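Local coordinates for FYVE-finger-containing Rab5 effector protein rabenosyn-5 (Homo sapiens, PDB 1Z0J) that probably acts as an effector of the small GTPase Rab5, its minimal Rab-binding domain taking hold of a Rab partner, at residues Q17-K22 / N43-K48. Sequence-based numbering, arbitrary orientation.
Sequences QIDNIK and NLRELK
I18 and L44 mark the backbone register, their CA atoms 6.3 Å apart, where the helical segments 17-22 and 43-48 run antiparallel at 165°, their axes approaching to 9.8 Å. No hydrogen bond joins them. L47 sends CD1 between Q17 and I21, lying 3.7 Å from I21 CG1 and 3.9 Å from Q17 CG, while its CB packs 3.7 Å from I18 CG1. One helical turn away, CG of L44, anti to the backbone N (chi1 -178°), carries CD1 over to I18 CG2 at 3.8 Å, the two side chains crossing nearly at right angles; L44 CB lies against I21 CG2. These contacts lie in the helical hairpin of the Rab-binding domain, in which helices 11-30 and 34-54 pair lengthwise, L44 and L47 further touching I25 and L14. On the side facing the other protein, N43 OD1 sits 3.4 Å from I21 CG1 and accepts a hydrogen bond from an aromatic side chain of that protein. Q17 NE2 donates to an aromatic side chain and to the backbone of the same chain, and N20 ND2 reaches Q17 OE1 from above its carbonyl plane, 35° out of it. At the exposed border, the extended K22 and K48 bring their like-charged NZ atoms within 4.5 Å.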
loop_
_atom_site.group_PDB
_atom_site.type_symbol
_atom_site.label_atom_id
_atom_site.label_comp_id
_atom_site.label_asym_id
_atom_site.label_seq_id
_atom_site.Cartn_x
_atom_site.Cartn_y
_atom_site.Cartn_z
ATOM N N GLN B 17 6.007 8.561 -13.552
ATOM C CA GLN B 17 6.254 8.192 -12.151
ATOM C C GLN B 17 7.660 8.592 -11.693
ATOM O O GLN B 17 7.855 8.996 -10.545
ATOM C CB GLN B 17 5.976 6.702 -11.908
ATOM C CG GLN B 17 6.169 6.236 -10.444
ATOM C CD GLN B 17 5.230 6.896 -9.427
ATOM O OE1 GLN B 17 4.294 7.623 -9.788
ATOM N NE2 GLN B 17 5.488 6.647 -8.142
ATOM N N ILE B 18 8.630 8.500 -12.609
ATOM C CA ILE B 18 9.980 9.011 -12.363
ATOM C C ILE B 18 9.890 10.500 -12.024
ATOM O O ILE B 18 10.457 10.954 -11.032
ATOM C CB ILE B 18 10.921 8.752 -13.582
ATOM C CG1 ILE B 18 11.327 7.275 -13.635
ATOM C CG2 ILE B 18 12.167 9.647 -13.531
ATOM C CD1 ILE B 18 12.017 6.851 -14.922
ATOM N N ASP B 19 9.142 11.242 -12.837
ATOM C CA ASP B 19 8.900 12.657 -12.575
ATOM C C ASP B 19 8.160 12.871 -11.245
ATOM O O ASP B 19 8.462 13.811 -10.519
ATOM C CB ASP B 19 8.160 13.317 -13.747
ATOM C CG ASP B 19 9.049 13.506 -14.978
ATOM O OD1 ASP B 19 10.274 13.268 -14.889
ATOM O OD2 ASP B 19 8.519 13.898 -16.041
ATOM N N ASN B 20 7.220 11.981 -10.917
ATOM C CA ASN B 20 6.525 12.037 -9.626
ATOM C C ASN B 20 7.466 11.834 -8.425
ATOM O O ASN B 20 7.427 12.601 -7.463
ATOM C CB ASN B 20 5.373 11.023 -9.602
ATOM C CG ASN B 20 4.409 11.241 -8.442
ATOM O OD1 ASN B 20 4.165 12.369 -8.013
ATOM N ND2 ASN B 20 3.848 10.148 -7.936
ATOM N N ILE B 21 8.315 10.806 -8.482
ATOM C CA ILE B 21 9.298 10.563 -7.418
ATOM C C ILE B 21 10.322 11.706 -7.309
ATOM O O ILE B 21 10.722 12.073 -6.202
ATOM C CB ILE B 21 9.996 9.169 -7.558
ATOM C CG1 ILE B 21 8.968 8.027 -7.438
ATOM C CG2 ILE B 21 11.133 8.996 -6.545
ATOM C CD1 ILE B 21 8.168 7.976 -6.126
ATOM N N LYS B 22 10.718 12.267 -8.454
ATOM C CA LYS B 22 11.576 13.459 -8.484
ATOM C C LYS B 22 10.928 14.645 -7.768
ATOM O O LYS B 22 11.618 15.432 -7.130
ATOM C CB LYS B 22 11.954 13.837 -9.922
ATOM C CG LYS B 22 13.068 12.979 -10.507
ATOM C CD LYS B 22 13.402 13.382 -11.935
ATOM C CE LYS B 22 14.534 12.527 -12.489
ATOM N NZ LYS B 22 14.937 12.944 -13.863
ATOM N N ASN B 43 14.010 4.250 -4.740
ATOM C CA ASN B 43 12.901 3.993 -5.660
ATOM C C ASN B 43 13.161 4.599 -7.042
ATOM O O ASN B 43 12.889 3.972 -8.070
ATOM C CB ASN B 43 11.585 4.528 -5.088
ATOM C CG ASN B 43 10.394 4.056 -5.876
ATOM O OD1 ASN B 43 9.719 4.839 -6.535
ATOM N ND2 ASN B 43 10.145 2.752 -5.839
ATOM N N LEU B 44 13.690 5.816 -7.064
ATOM C CA LEU B 44 14.085 6.454 -8.316
ATOM C C LEU B 44 15.087 5.587 -9.088
ATOM O O LEU B 44 14.935 5.373 -10.288
ATOM C CB LEU B 44 14.665 7.854 -8.063
ATOM C CG LEU B 44 15.079 8.663 -9.296
ATOM C CD1 LEU B 44 13.877 8.953 -10.189
ATOM C CD2 LEU B 44 15.776 9.955 -8.891
ATOM N N ARG B 45 16.095 5.073 -8.389
ATOM C CA ARG B 45 17.083 4.192 -9.006
ATOM C C ARG B 45 16.424 2.959 -9.627
ATOM O O ARG B 45 16.767 2.541 -10.739
ATOM C CB ARG B 45 18.143 3.778 -7.985
ATOM C CG ARG B 45 19.139 4.885 -7.653
ATOM C CD ARG B 45 20.341 4.337 -6.901
ATOM N NE ARG B 45 21.070 5.384 -6.187
ATOM C CZ ARG B 45 20.962 5.627 -4.883
ATOM N NH1 ARG B 45 20.150 4.900 -4.125
ATOM N NH2 ARG B 45 21.672 6.603 -4.332
ATOM N N GLU B 46 15.454 2.394 -8.921
ATOM C CA GLU B 46 14.752 1.207 -9.399
ATOM C C GLU B 46 13.887 1.486 -10.627
ATOM O O GLU B 46 13.850 0.680 -11.563
ATOM C CB GLU B 46 13.947 0.569 -8.265
ATOM C CG GLU B 46 14.842 -0.209 -7.301
ATOM C CD GLU B 46 14.391 -0.137 -5.853
ATOM O OE1 GLU B 46 13.214 0.191 -5.597
ATOM O OE2 GLU B 46 15.227 -0.419 -4.966
ATOM N N LEU B 47 13.196 2.626 -10.628
ATOM C CA LEU B 47 12.412 3.039 -11.785
ATOM C C LEU B 47 13.307 3.250 -13.003
ATOM O O LEU B 47 12.964 2.826 -14.113
ATOM C CB LEU B 47 11.626 4.316 -11.479
ATOM C CG LEU B 47 10.534 4.247 -10.405
ATOM C CD1 LEU B 47 10.041 5.641 -10.081
ATOM C CD2 LEU B 47 9.369 3.342 -10.825
ATOM N N LYS B 48 14.455 3.894 -12.799
ATOM C CA LYS B 48 15.409 4.122 -13.885
ATOM C C LYS B 48 15.991 2.814 -14.435
ATOM O O LYS B 48 16.175 2.674 -15.643
ATOM C CB LYS B 48 16.522 5.068 -13.428
ATOM C CG LYS B 48 16.078 6.515 -13.296
ATOM C CD LYS B 48 17.223 7.420 -12.851
ATOM C CE LYS B 48 16.858 8.887 -13.019
ATOM N NZ LYS B 48 18.022 9.791 -12.801
#